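Xaa-Pro dipeptidase (Pyrococcus horikoshii, PDB 1WY2) probably cleaves Xaa-Pro dipeptides with a nonpolar first residue, releasing proline, as a homodimeric metallopeptidase with two metal ions per subunit. Local coordinates at residues E246-A251 and V327-T332; Y241-E246 and A273-G278; K145-A150 and I211-L216; K158-V163 and G188-L193. All blocks are in the same frame, centred on the assembly; numbering follows the deposited sequence.

Contact 1. Residues E246-A251 and V327-T332. With ZN (zinc ion), chain D; ZN (zinc ion), chain E.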
loop_
_atom_site.group_PDB
_atom_site.type_symbol
_atom_site.label_atom_id
_atom_site.label_comp_id
_atom_site.label_asym_id
_atom_site.label_seq_id
_atom_site.Cartn_x
_atom_site.Cartn_y
_atom_site.Cartn_z
ATOM N N GLU A 246 -4.876 -23.460 -22.722
ATOM C CA GLU A 246 -4.770 -24.894 -22.478
ATOM C C GLU A 246 -4.125 -25.166 -21.121
ATOM O O GLU A 246 -4.600 -26.000 -20.349
ATOM C CB GLU A 246 -3.935 -25.550 -23.574
ATOM C CG GLU A 246 -3.821 -27.061 -23.444
ATOM C CD GLU A 246 -2.779 -27.641 -24.379
ATOM O OE1 GLU A 246 -2.499 -27.012 -25.424
ATOM O OE2 GLU A 246 -2.247 -28.731 -24.078
ATOM N N ALA A 247 -3.037 -24.457 -20.842
ATOM C CA ALA A 247 -2.317 -24.619 -19.584
ATOM C C ALA A 247 -3.169 -24.200 -18.389
ATOM O O ALA A 247 -3.178 -24.875 -17.362
ATOM C CB ALA A 247 -1.025 -23.802 -19.616
ATOM N N GLN A 248 -3.888 -23.089 -18.522
ATOM C CA GLN A 248 -4.722 -22.603 -17.427
ATOM C C GLN A 248 -5.853 -23.591 -17.147
ATOM O O GLN A 248 -6.115 -23.936 -15.995
ATOM C CB GLN A 248 -5.290 -21.219 -17.772
ATOM C CG GLN A 248 -5.735 -20.377 -16.566
ATOM C CD GLN A 248 -7.190 -20.583 -16.189
ATOM O OE1 GLN A 248 -7.938 -21.255 -16.892
ATOM N NE2 GLN A 248 -7.603 -19.984 -15.079
ATOM N N LYS A 249 -6.516 -24.053 -18.202
ATOM C CA LYS A 249 -7.614 -25.001 -18.036
ATOM C C LYS A 249 -7.149 -26.296 -17.380
ATOM O O LYS A 249 -7.809 -26.814 -16.476
ATOM C CB LYS A 249 -8.256 -25.317 -19.389
ATOM C CG LYS A 249 -9.149 -24.214 -19.925
ATOM C CD LYS A 249 -9.749 -24.606 -21.269
ATOM C CE LYS A 249 -10.553 -25.897 -21.162
ATOM N NZ LYS A 249 -11.050 -26.355 -22.490
ATOM N N LYS A 250 -6.012 -26.814 -17.834
ATOM C CA LYS A 250 -5.471 -28.053 -17.288
ATOM C C LYS A 250 -5.109 -27.888 -15.812
ATOM O O LYS A 250 -5.392 -28.766 -14.997
ATOM C CB LYS A 250 -4.233 -28.483 -18.081
ATOM C CG LYS A 250 -3.673 -29.843 -17.679
ATOM C CD LYS A 250 -4.673 -30.954 -17.960
ATOM C CE LYS A 250 -4.093 -32.318 -17.627
ATOM N NZ LYS A 250 -5.061 -33.412 -17.917
ATOM N N ALA A 251 -4.495 -26.759 -15.467
ATOM C CA ALA A 251 -4.112 -26.512 -14.082
ATOM C C ALA A 251 -5.343 -26.429 -13.184
ATOM O O ALA A 251 -5.366 -27.019 -12.108
ATOM C CB ALA A 251 -3.295 -25.229 -13.980
ATOM N N VAL A 327 0.197 -12.867 -23.176
ATOM C CA VAL A 327 -1.132 -13.362 -22.834
ATOM C C VAL A 327 -1.133 -13.958 -21.434
ATOM O O VAL A 327 -0.233 -14.711 -21.080
ATOM C CB VAL A 327 -1.588 -14.480 -23.805
ATOM C CG1 VAL A 327 -2.926 -15.057 -23.343
ATOM C CG2 VAL A 327 -1.712 -13.931 -25.223
ATOM N N ARG A 328 -2.137 -13.599 -20.639
ATOM C CA ARG A 328 -2.297 -14.158 -19.303
ATOM C C ARG A 328 -3.782 -14.380 -19.048
ATOM O O ARG A 328 -4.618 -13.547 -19.399
ATOM C CB ARG A 328 -1.728 -13.243 -18.203
ATOM C CG ARG A 328 -1.974 -13.811 -16.788
ATOM C CD ARG A 328 -1.131 -13.147 -15.684
ATOM N NE ARG A 328 -1.448 -11.739 -15.451
ATOM C CZ ARG A 328 -0.773 -10.716 -15.971
ATOM N NH1 ARG A 328 0.263 -10.933 -16.768
ATOM N NH2 ARG A 328 -1.116 -9.469 -15.668
ATOM N N ILE A 329 -4.105 -15.529 -18.467
ATOM C CA ILE A 329 -5.483 -15.865 -18.127
ATOM C C ILE A 329 -5.423 -16.307 -16.674
ATOM O O ILE A 329 -4.719 -17.258 -16.336
ATOM C CB ILE A 329 -6.019 -16.996 -19.024
ATOM C CG1 ILE A 329 -6.004 -16.529 -20.484
ATOM C CG2 ILE A 329 -7.435 -17.370 -18.596
ATOM C CD1 ILE A 329 -6.388 -17.600 -21.492
ATOM N N GLU A 330 -6.148 -15.596 -15.817
ATOM C CA GLU A 330 -6.136 -15.857 -14.383
ATOM C C GLU A 330 -7.506 -15.960 -13.728
ATOM O O GLU A 330 -8.395 -15.150 -13.992
ATOM C CB GLU A 330 -5.340 -14.748 -13.679
ATOM C CG GLU A 330 -5.568 -14.666 -12.173
ATOM C CD GLU A 330 -4.801 -13.537 -11.514
ATOM O OE1 GLU A 330 -4.689 -12.454 -12.124
ATOM O OE2 GLU A 330 -4.330 -13.734 -10.376
ATOM N N ASP A 331 -7.658 -16.966 -12.870
ATOM C CA ASP A 331 -8.891 -17.173 -12.107
ATOM C C ASP A 331 -8.518 -17.288 -10.637
ATOM O O ASP A 331 -7.404 -17.687 -10.306
ATOM C CB ASP A 331 -9.583 -18.498 -12.470
ATOM C CG ASP A 331 -10.452 -18.405 -13.702
ATOM O OD1 ASP A 331 -11.198 -17.415 -13.836
ATOM O OD2 ASP A 331 -10.400 -19.347 -14.525
ATOM N N THR A 332 -9.451 -16.927 -9.761
ATOM C CA THR A 332 -9.247 -17.111 -8.330
ATOM C C THR A 332 -10.095 -18.360 -8.126
ATOM O O THR A 332 -11.237 -18.407 -8.591
ATOM C CB THR A 332 -9.832 -15.961 -7.494
ATOM O OG1 THR A 332 -9.029 -14.789 -7.669
ATOM C CG2 THR A 332 -9.847 -16.332 -6.009
HETATM ZN ZN ZN D . -4.107 -10.779 -11.218
HETATM ZN ZN ZN E . -2.801 -12.872 -9.253
#
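In the pita-bread metallopeptidase domain of the M24 family, Gln248 of helix 235-254 packs on Ile329 and Asp331, the neighbours in sequence of the metal ligand Glu330 on strand 325-336. The Gln248 side chain crosses both partners at about a right angle. Its CG lies over the strand backbone, 3.3 Å from Ile329 O, and 4.0 Å from Ile329 CG2. Gln248 leaves the helix with CG anti to its own N, then bends sharply at chi2 (-91°), which carries the amide along to Asp331. There NE2 donates to Asp331 OD2 at 2.9 Å with an N-H...O angle of 152°. The donor comes from above the carboxylate plane, and amide and carboxylate are turned 62° apart. The same carboxylate forms salt bridges through OD2 to Arg342 and through OD1 to Arg226, and OD1 also bonds to Thr344. An alanine in place of Gln248 would probably leave Asp331 OD2 without its amide donor and open a gap over Ile329. Glu330 points the other way, its chain extended toward the two zinc ions: OE1 binds one at 2.0 Å, OE2 the other at 2.1 Å, and OE1 also pairs with Thr225. The side chains of Asp331 and Glu330 thus leave the strand on different sides. Ringed by an amide, a hydroxyl and two arginines, the buried Asp331 is likely to stay negatively charged, one residue from a ligand of both zinc ions.

Contact 2. Residues Y241-E246 and A273-G278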
loop_
_atom_site.group_PDB
_atom_site.type_symbol
_atom_site.label_atom_id
_atom_site.label_comp_id
_atom_site.label_asym_id
_atom_site.label_seq_id
_atom_site.Cartn_x
_atom_site.Cartn_y
_atom_site.Cartn_z
ATOM N N TYR A 241 -1.999 -17.560 -27.279
ATOM C CA TYR A 241 -3.255 -17.518 -26.534
ATOM C C TYR A 241 -3.790 -18.932 -26.278
ATOM O O TYR A 241 -4.165 -19.270 -25.154
ATOM C CB TYR A 241 -4.295 -16.704 -27.311
ATOM C CG TYR A 241 -5.730 -17.051 -26.978
ATOM C CD1 TYR A 241 -6.299 -16.686 -25.762
ATOM C CD2 TYR A 241 -6.514 -17.765 -27.885
ATOM C CE1 TYR A 241 -7.618 -17.023 -25.453
ATOM C CE2 TYR A 241 -7.829 -18.107 -27.590
ATOM C CZ TYR A 241 -8.375 -17.734 -26.375
ATOM O OH TYR A 241 -9.677 -18.073 -26.093
ATOM N N GLU A 242 -3.822 -19.756 -27.322
ATOM C CA GLU A 242 -4.329 -21.120 -27.193
ATOM C C GLU A 242 -3.499 -21.935 -26.210
ATOM O O GLU A 242 -4.029 -22.783 -25.489
ATOM C CB GLU A 242 -4.350 -21.814 -28.564
ATOM C CG GLU A 242 -5.227 -21.105 -29.590
ATOM C CD GLU A 242 -5.263 -21.811 -30.937
ATOM O OE1 GLU A 242 -4.195 -22.257 -31.413
ATOM O OE2 GLU A 242 -6.360 -21.907 -31.526
ATOM N N ILE A 243 -2.195 -21.678 -26.186
ATOM C CA ILE A 243 -1.292 -22.384 -25.279
ATOM C C ILE A 243 -1.555 -21.995 -23.821
ATOM O O ILE A 243 -1.629 -22.855 -22.943
ATOM C CB ILE A 243 0.179 -22.092 -25.642
ATOM C CG1 ILE A 243 0.484 -22.662 -27.033
ATOM C CG2 ILE A 243 1.115 -22.694 -24.593
ATOM C CD1 ILE A 243 1.863 -22.309 -27.559
ATOM N N VAL A 244 -1.691 -20.700 -23.560
ATOM C CA VAL A 244 -1.958 -20.247 -22.198
ATOM C C VAL A 244 -3.325 -20.762 -21.738
ATOM O O VAL A 244 -3.481 -21.197 -20.599
ATOM C CB VAL A 244 -1.924 -18.705 -22.101
ATOM C CG1 VAL A 244 -2.364 -18.257 -20.709
ATOM C CG2 VAL A 244 -0.509 -18.203 -22.380
ATOM N N LEU A 245 -4.310 -20.724 -22.632
ATOM C CA LEU A 245 -5.653 -21.201 -22.307
ATOM C C LEU A 245 -5.620 -22.683 -21.945
ATOM O O LEU A 245 -6.259 -23.117 -20.985
ATOM C CB LEU A 245 -6.593 -20.991 -23.498
ATOM C CG LEU A 245 -8.040 -21.460 -23.308
ATOM C CD1 LEU A 245 -8.712 -20.632 -22.215
ATOM C CD2 LEU A 245 -8.795 -21.323 -24.619
ATOM N N GLU A 246 -4.876 -23.460 -22.722
ATOM C CA GLU A 246 -4.770 -24.894 -22.478
ATOM C C GLU A 246 -4.125 -25.166 -21.121
ATOM O O GLU A 246 -4.600 -26.000 -20.349
ATOM C CB GLU A 246 -3.935 -25.550 -23.574
ATOM C CG GLU A 246 -3.821 -27.061 -23.444
ATOM C CD GLU A 246 -2.779 -27.641 -24.379
ATOM O OE1 GLU A 246 -2.499 -27.012 -25.424
ATOM O OE2 GLU A 246 -2.247 -28.731 -24.078
ATOM N N ALA A 273 6.227 -25.349 -21.535
ATOM C CA ALA A 273 7.602 -25.695 -21.879
ATOM C C ALA A 273 7.650 -26.642 -23.077
ATOM O O ALA A 273 8.551 -26.548 -23.910
ATOM C CB ALA A 273 8.302 -26.326 -20.679
ATOM N N GLU A 274 6.680 -27.550 -23.161
ATOM C CA GLU A 274 6.622 -28.501 -24.269
ATOM C C GLU A 274 6.464 -27.788 -25.609
ATOM O O GLU A 274 6.929 -28.277 -26.641
ATOM C CB GLU A 274 5.466 -29.487 -24.078
ATOM C CG GLU A 274 5.715 -30.548 -23.022
ATOM C CD GLU A 274 4.617 -31.596 -22.984
ATOM O OE1 GLU A 274 3.461 -31.243 -22.665
ATOM O OE2 GLU A 274 4.909 -32.775 -23.278
ATOM N N TYR A 275 5.795 -26.638 -25.596
ATOM C CA TYR A 275 5.607 -25.871 -26.818
ATOM C C TYR A 275 6.836 -25.012 -27.106
ATOM O O TYR A 275 6.897 -24.339 -28.130
ATOM C CB TYR A 275 4.367 -24.974 -26.721
ATOM C CG TYR A 275 3.049 -25.705 -26.860
ATOM C CD1 TYR A 275 2.298 -26.057 -25.738
ATOM C CD2 TYR A 275 2.554 -26.047 -28.116
ATOM C CE1 TYR A 275 1.080 -26.730 -25.865
ATOM C CE2 TYR A 275 1.340 -26.723 -28.255
ATOM C CZ TYR A 275 0.610 -27.059 -27.127
ATOM O OH TYR A 275 -0.595 -27.712 -27.261
ATOM N N GLY A 276 7.808 -25.038 -26.197
ATOM C CA GLY A 276 9.028 -24.271 -26.383
ATOM C C GLY A 276 8.988 -22.840 -25.879
ATOM O O GLY A 276 9.882 -22.048 -26.185
ATOM N N TYR A 277 7.962 -22.508 -25.098
ATOM C CA TYR A 277 7.802 -21.157 -24.557
ATOM C C TYR A 277 8.140 -21.059 -23.069
ATOM O O TYR A 277 7.816 -20.063 -22.419
ATOM C CB TYR A 277 6.361 -20.683 -24.769
ATOM C CG TYR A 277 6.036 -20.267 -26.187
ATOM C CD1 TYR A 277 6.472 -19.041 -26.690
ATOM C CD2 TYR A 277 5.292 -21.095 -27.024
ATOM C CE1 TYR A 277 6.172 -18.646 -27.993
ATOM C CE2 TYR A 277 4.987 -20.710 -28.338
ATOM C CZ TYR A 277 5.432 -19.485 -28.811
ATOM O OH TYR A 277 5.135 -19.093 -30.098
ATOM N N GLY A 278 8.800 -22.081 -22.535
ATOM C CA GLY A 278 9.142 -22.085 -21.120
ATOM C C GLY A 278 9.869 -20.860 -20.597
ATOM O O GLY A 278 9.592 -20.388 -19.495
#
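Ile243 and Glu246, one turn apart on helix 235-254, meet two tyrosines at the C-terminal end of helix 261-274, where the chain leaves the helix through a Schellman motif in the pita-bread domain. Ile243 lies over one face of the Tyr275 ring: its CG1 makes a CH-pi contact 4.0 Å from the ring centroid, only 9° off the normal. The CD1 tip goes further, wedging between the rings to touch Tyr275 CG at 3.7 Å and Tyr277 CE2 at 3.6 Å. Beyond the ring, Tyr275 OH donates at 2.7 Å to Glu246 OE1, which accepts through its syn lone pair, with the carboxylate nearly perpendicular to the ring. An extended Glu246 chain, CG anti to the backbone N (chi1 -177°), brings the carboxylate there. A leucine at Glu246 would probably leave the Tyr275 hydroxyl without this acceptor and the ring freer to move. In the next shell, Ile272 and Ile319 back Ile243 and Tyr277, while Glu239, one turn before Ile243, bonds to Tyr277 OH. The turn that sets the two rings apart depends on Gly276, whose phi is +87°; its N bonds to Ala273 O at 2.8 Å, and a CB there would collide with Tyr275 O.

Contact 3. Residues K145-A150 and I211-L216. With ZN (zinc ion), chain D.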
loop_
_atom_site.group_PDB
_atom_site.type_symbol
_atom_site.label_atom_id
_atom_site.label_comp_id
_atom_site.label_asym_id
_atom_site.label_seq_id
_atom_site.Cartn_x
_atom_site.Cartn_y
_atom_site.Cartn_z
ATOM N N LYS A 145 -17.522 -8.286 -13.064
ATOM C CA LYS A 145 -18.255 -7.165 -13.647
ATOM C C LYS A 145 -17.289 -6.122 -14.195
ATOM O O LYS A 145 -17.545 -5.507 -15.232
ATOM C CB LYS A 145 -19.169 -6.519 -12.602
ATOM C CG LYS A 145 -20.385 -7.355 -12.250
ATOM C CD LYS A 145 -21.247 -6.661 -11.214
ATOM C CE LYS A 145 -22.511 -7.461 -10.944
ATOM N NZ LYS A 145 -23.380 -6.790 -9.937
ATOM N N ALA A 146 -16.173 -5.933 -13.498
ATOM C CA ALA A 146 -15.179 -4.955 -13.922
ATOM C C ALA A 146 -14.506 -5.390 -15.218
ATOM O O ALA A 146 -14.285 -4.576 -16.111
ATOM C CB ALA A 146 -14.137 -4.759 -12.829
ATOM N N VAL A 147 -14.182 -6.674 -15.320
ATOM C CA VAL A 147 -13.544 -7.188 -16.526
ATOM C C VAL A 147 -14.480 -7.067 -17.727
ATOM O O VAL A 147 -14.051 -6.700 -18.822
ATOM C CB VAL A 147 -13.127 -8.662 -16.354
ATOM C CG1 VAL A 147 -12.613 -9.220 -17.677
ATOM C CG2 VAL A 147 -12.043 -8.765 -15.288
ATOM N N MET A 148 -15.757 -7.377 -17.524
ATOM C CA MET A 148 -16.723 -7.280 -18.613
ATOM C C MET A 148 -16.864 -5.833 -19.051
ATOM O O MET A 148 -17.004 -5.548 -20.241
ATOM C CB MET A 148 -18.087 -7.835 -18.190
ATOM C CG MET A 148 -18.112 -9.347 -17.985
ATOM S SD MET A 148 -17.583 -10.306 -19.429
ATOM C CE MET A 148 -19.050 -10.178 -20.496
ATOM N N ALA A 149 -16.831 -4.913 -18.087
ATOM C CA ALA A 149 -16.940 -3.496 -18.404
ATOM C C ALA A 149 -15.695 -3.046 -19.162
ATOM O O ALA A 149 -15.782 -2.229 -20.078
ATOM C CB ALA A 149 -17.101 -2.675 -17.130
ATOM N N ALA A 150 -14.537 -3.584 -18.785
ATOM C CA ALA A 150 -13.284 -3.225 -19.446
ATOM C C ALA A 150 -13.317 -3.646 -20.909
ATOM O O ALA A 150 -12.924 -2.890 -21.796
ATOM C CB ALA A 150 -12.105 -3.892 -18.745
ATOM N N ILE A 211 -5.889 -7.680 -19.212
ATOM C CA ILE A 211 -6.683 -6.982 -18.203
ATOM C C ILE A 211 -6.576 -7.759 -16.893
ATOM O O ILE A 211 -7.159 -8.833 -16.756
ATOM C CB ILE A 211 -8.168 -6.923 -18.631
ATOM C CG1 ILE A 211 -8.279 -6.309 -20.031
ATOM C CG2 ILE A 211 -8.977 -6.107 -17.625
ATOM C CD1 ILE A 211 -9.610 -6.578 -20.715
ATOM N N ASP A 212 -5.825 -7.218 -15.940
ATOM C CA ASP A 212 -5.623 -7.862 -14.641
ATOM C C ASP A 212 -6.097 -6.870 -13.580
ATOM O O ASP A 212 -5.540 -5.780 -13.439
ATOM C CB ASP A 212 -4.133 -8.184 -14.451
ATOM C CG ASP A 212 -3.865 -9.135 -13.293
ATOM O OD1 ASP A 212 -4.710 -9.255 -12.380
ATOM O OD2 ASP A 212 -2.780 -9.755 -13.291
ATOM N N LEU A 213 -7.132 -7.245 -12.840
ATOM C CA LEU A 213 -7.684 -6.360 -11.826
ATOM C C LEU A 213 -8.293 -7.157 -10.686
ATOM O O LEU A 213 -8.384 -8.386 -10.742
ATOM C CB LEU A 213 -8.745 -5.446 -12.467
ATOM C CG LEU A 213 -9.936 -6.115 -13.168
ATOM C CD1 LEU A 213 -10.984 -6.517 -12.141
ATOM C CD2 LEU A 213 -10.551 -5.153 -14.184
ATOM N N GLY A 214 -8.707 -6.451 -9.643
ATOM C CA GLY A 214 -9.309 -7.128 -8.512
ATOM C C GLY A 214 -9.989 -6.126 -7.608
ATOM O O GLY A 214 -9.697 -4.934 -7.660
ATOM N N ALA A 215 -10.902 -6.605 -6.777
ATOM C CA ALA A 215 -11.606 -5.721 -5.868
ATOM C C ALA A 215 -11.355 -6.097 -4.419
ATOM O O ALA A 215 -11.263 -7.279 -4.084
ATOM C CB ALA A 215 -13.105 -5.765 -6.159
ATOM N N LEU A 216 -11.223 -5.082 -3.573
ATOM C CA LEU A 216 -11.064 -5.287 -2.139
ATOM C C LEU A 216 -12.500 -5.045 -1.691
ATOM O O LEU A 216 -13.033 -3.952 -1.881
ATOM C CB LEU A 216 -10.135 -4.233 -1.530
ATOM C CG LEU A 216 -10.074 -4.218 0.003
ATOM C CD1 LEU A 216 -9.616 -5.575 0.522
ATOM C CD2 LEU A 216 -9.130 -3.120 0.471
HETATM ZN ZN ZN D . -4.107 -10.779 -11.218
#
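No ring or amide face enters where Ala146, Val147 and Ala150 meet Ile211 and Leu213; the one flat group that matters is the carboxylate of Asp212, between those two residues and turned away from the helix. Its OD1 binds a zinc ion at 2.0 Å, while OD2 makes a longer bond to the same metal, at 2.7 Å, and forms a salt bridge with Arg328. Asp223 and Glu330 share this zinc ion. The contact itself is wholly apolar. Leu213 and Ile211 share it about equally: CD1 of Leu213 sits 3.7 Å from Ala146 CB, and its CG meets Val147 CG2 at 4.0 Å, so the leucine's fork is set against two successive residues of the helix. Its CG stands between the backbone N and the carbonyl carbon (chi1 58°), an uncommon position for leucine that turns both methyls toward Ala146. One turn further along the helix, Ala150 CB rests on Ile211 CG2 at 4.0 Å. The axes of 145-150 and 211-213 approach to 9.3 Å, a spacing consistent with the small alanines at the interface, with chain directions 150° apart. Helix 130-153 thereby backs the strand that presents a metal ligand on its other side. Around it, Ile224 of strand 220-229 touches both Val147 and Leu213, and Met171 and Val167 of helix 160-173 cover Ala146 and Ala150.

Contact 4. Residues K158-V163 and G188-L193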
loop_
_atom_site.group_PDB
_atom_site.type_symbol
_atom_site.label_atom_id
_atom_site.label_comp_id
_atom_site.label_asym_id
_atom_site.label_seq_id
_atom_site.Cartn_x
_atom_site.Cartn_y
_atom_site.Cartn_z
ATOM N N LYS A 158 -8.681 4.382 -27.346
ATOM C CA LYS A 158 -8.835 4.551 -25.904
ATOM C C LYS A 158 -7.496 4.506 -25.171
ATOM O O LYS A 158 -6.603 3.742 -25.536
ATOM C CB LYS A 158 -9.745 3.455 -25.340
ATOM C CG LYS A 158 -11.096 3.330 -26.025
ATOM C CD LYS A 158 -11.990 4.521 -25.721
ATOM C CE LYS A 158 -13.462 4.157 -25.866
ATOM N NZ LYS A 158 -14.345 5.094 -25.119
ATOM N N LYS A 159 -7.364 5.333 -24.139
ATOM C CA LYS A 159 -6.148 5.365 -23.337
ATOM C C LYS A 159 -6.279 4.300 -22.240
ATOM O O LYS A 159 -7.312 4.216 -21.576
ATOM C CB LYS A 159 -5.970 6.751 -22.711
ATOM C CG LYS A 159 -4.729 6.890 -21.846
ATOM C CD LYS A 159 -4.551 8.317 -21.333
ATOM C CE LYS A 159 -4.289 9.293 -22.471
ATOM N NZ LYS A 159 -3.987 10.667 -21.973
ATOM N N GLU A 160 -5.239 3.488 -22.058
ATOM C CA GLU A 160 -5.256 2.424 -21.051
ATOM C C GLU A 160 -5.702 2.917 -19.678
ATOM O O GLU A 160 -6.576 2.322 -19.044
ATOM C CB GLU A 160 -3.870 1.793 -20.919
ATOM C CG GLU A 160 -3.324 1.189 -22.204
ATOM C CD GLU A 160 -1.920 0.643 -22.027
ATOM O OE1 GLU A 160 -1.221 1.097 -21.096
ATOM O OE2 GLU A 160 -1.508 -0.227 -22.823
ATOM N N ARG A 161 -5.094 4.006 -19.222
ATOM C CA ARG A 161 -5.414 4.574 -17.917
ATOM C C ARG A 161 -6.875 4.987 -17.785
ATOM O O ARG A 161 -7.452 4.895 -16.702
ATOM C CB ARG A 161 -4.522 5.784 -17.643
ATOM C CG ARG A 161 -4.824 6.488 -16.328
ATOM C CD ARG A 161 -3.585 6.570 -15.470
ATOM N NE ARG A 161 -2.436 7.038 -16.237
ATOM C CZ ARG A 161 -1.174 6.853 -15.873
ATOM N NH1 ARG A 161 -0.895 6.208 -14.750
ATOM N NH2 ARG A 161 -0.190 7.302 -16.639
ATOM N N GLU A 162 -7.474 5.453 -18.877
ATOM C CA GLU A 162 -8.867 5.873 -18.831
ATOM C C GLU A 162 -9.782 4.667 -18.671
ATOM O O GLU A 162 -10.817 4.749 -18.008
ATOM C CB GLU A 162 -9.225 6.678 -20.088
ATOM C CG GLU A 162 -8.684 8.104 -20.040
ATOM C CD GLU A 162 -8.900 8.884 -21.324
ATOM O OE1 GLU A 162 -9.912 8.648 -22.017
ATOM O OE2 GLU A 162 -8.060 9.755 -21.626
ATOM N N VAL A 163 -9.397 3.546 -19.277
ATOM C CA VAL A 163 -10.183 2.326 -19.153
ATOM C C VAL A 163 -10.097 1.901 -17.688
ATOM O O VAL A 163 -11.100 1.539 -17.067
ATOM C CB VAL A 163 -9.621 1.193 -20.050
ATOM C CG1 VAL A 163 -10.357 -0.114 -19.768
ATOM C CG2 VAL A 163 -9.768 1.579 -21.518
ATOM N N GLY A 188 -0.855 -4.017 -26.729
ATOM C CA GLY A 188 0.249 -4.091 -27.669
ATOM C C GLY A 188 1.525 -4.580 -27.017
ATOM O O GLY A 188 1.511 -5.556 -26.263
ATOM N N TYR A 189 2.634 -3.900 -27.288
ATOM C CA TYR A 189 3.908 -4.304 -26.712
ATOM C C TYR A 189 3.861 -4.327 -25.185
ATOM O O TYR A 189 4.645 -5.030 -24.553
ATOM C CB TYR A 189 5.040 -3.378 -27.180
ATOM C CG TYR A 189 4.990 -1.984 -26.597
ATOM C CD1 TYR A 189 4.149 -1.011 -27.133
ATOM C CD2 TYR A 189 5.766 -1.647 -25.490
ATOM C CE1 TYR A 189 4.085 0.267 -26.578
ATOM C CE2 TYR A 189 5.708 -0.377 -24.927
ATOM C CZ TYR A 189 4.866 0.575 -25.475
ATOM O OH TYR A 189 4.800 1.830 -24.912
ATOM N N ARG A 190 2.945 -3.568 -24.588
ATOM C CA ARG A 190 2.849 -3.536 -23.131
ATOM C C ARG A 190 2.287 -4.830 -22.555
ATOM O O ARG A 190 2.500 -5.128 -21.382
ATOM C CB ARG A 190 1.999 -2.351 -22.652
ATOM C CG ARG A 190 2.568 -0.988 -23.028
ATOM C CD ARG A 190 1.999 0.136 -22.163
ATOM N NE ARG A 190 2.556 0.127 -20.809
ATOM C CZ ARG A 190 1.901 -0.269 -19.721
ATOM N NH1 ARG A 190 0.647 -0.695 -19.808
ATOM N NH2 ARG A 190 2.509 -0.245 -18.543
ATOM N N SER A 191 1.569 -5.600 -23.369
ATOM C CA SER A 191 1.012 -6.856 -22.878
ATOM C C SER A 191 2.128 -7.854 -22.547
ATOM O O SER A 191 1.885 -8.886 -21.911
ATOM C CB SER A 191 0.021 -7.448 -23.895
ATOM O OG SER A 191 0.619 -7.718 -25.151
ATOM N N ALA A 192 3.350 -7.526 -22.965
ATOM C CA ALA A 192 4.519 -8.367 -22.709
ATOM C C ALA A 192 5.107 -8.083 -21.329
ATOM O O ALA A 192 6.047 -8.747 -20.894
ATOM C CB ALA A 192 5.586 -8.137 -23.789
ATOM N N LEU A 193 4.552 -7.084 -20.648
ATOM C CA LEU A 193 4.996 -6.712 -19.307
ATOM C C LEU A 193 3.987 -7.320 -18.336
ATOM O O LEU A 193 2.859 -6.848 -18.240
ATOM C CB LEU A 193 4.996 -5.187 -19.159
ATOM C CG LEU A 193 5.803 -4.416 -20.206
ATOM C CD1 LEU A 193 5.579 -2.921 -20.036
ATOM C CD2 LEU A 193 7.277 -4.769 -20.067
#
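Glu160, directly after the N-cap residue Lys159 of helix 160-173, reaches across to Arg190. Fully extended beyond CG, the Glu160 chain carries its carboxylate to the guanidinium, OE1 2.9 Å from Arg190 NH1, a salt bridge through one oxygen. OE1 approaches obliquely, OE2 lies at the guanidinium edge in its plane, and the two flat groups are 62° apart. CD of Arg190 lies 3.5 Å from Glu160 OE1, and the bend at chi3 (74°) beyond it swings the guanidinium so that NH1 meets the same oxygen. Both charges are buried and multiply held: OE1 also bonds to Ser199, OE2 to Ser187, and NH1 to Gly196 O. The contact joins the first turn of a helix to the 3-10 turn 189-192, which follows strand 184-187 in the M24 domain. That turn is tied by Gly188 O, which accepts from both Ser191 N and Ser191 OG, the latter at 2.6 Å, and Arg190 CG lies over the Tyr189 ring, 3.6 Å above its plane and offset toward the rim. Next along the helix, Arg161 forms a salt bridge with Asp200 and packs on Ala176 of the second subunit, and Glu162 lies against Met173 of that same subunit.

How the contacts relate
Contacts 1 and 3 close on the metal site from different parts of the fold: their centres are 16 Å apart, yet they meet directly. Arg328 NH2 reaches Asp212 OD2 at 2.9 Å, and Glu330 OE1 comes within 3.2 Å of Asp212 OD1, a closeness of like charges consistent with the zinc ion they share. Contact 2 extends contact 1 outward along their common helix, 11 Å between centres, with Ile329 CD1 packed 3.8 Å from Leu245 CA. The centres of contacts 3 and 4 are 14 Å apart, on consecutive helices, where Val163 CG1 touches Ala150 CA at 4.3 Å; contact 4 also reaches the second subunit. The centres of contacts 2 and 3 are the farthest apart, at 25 Å.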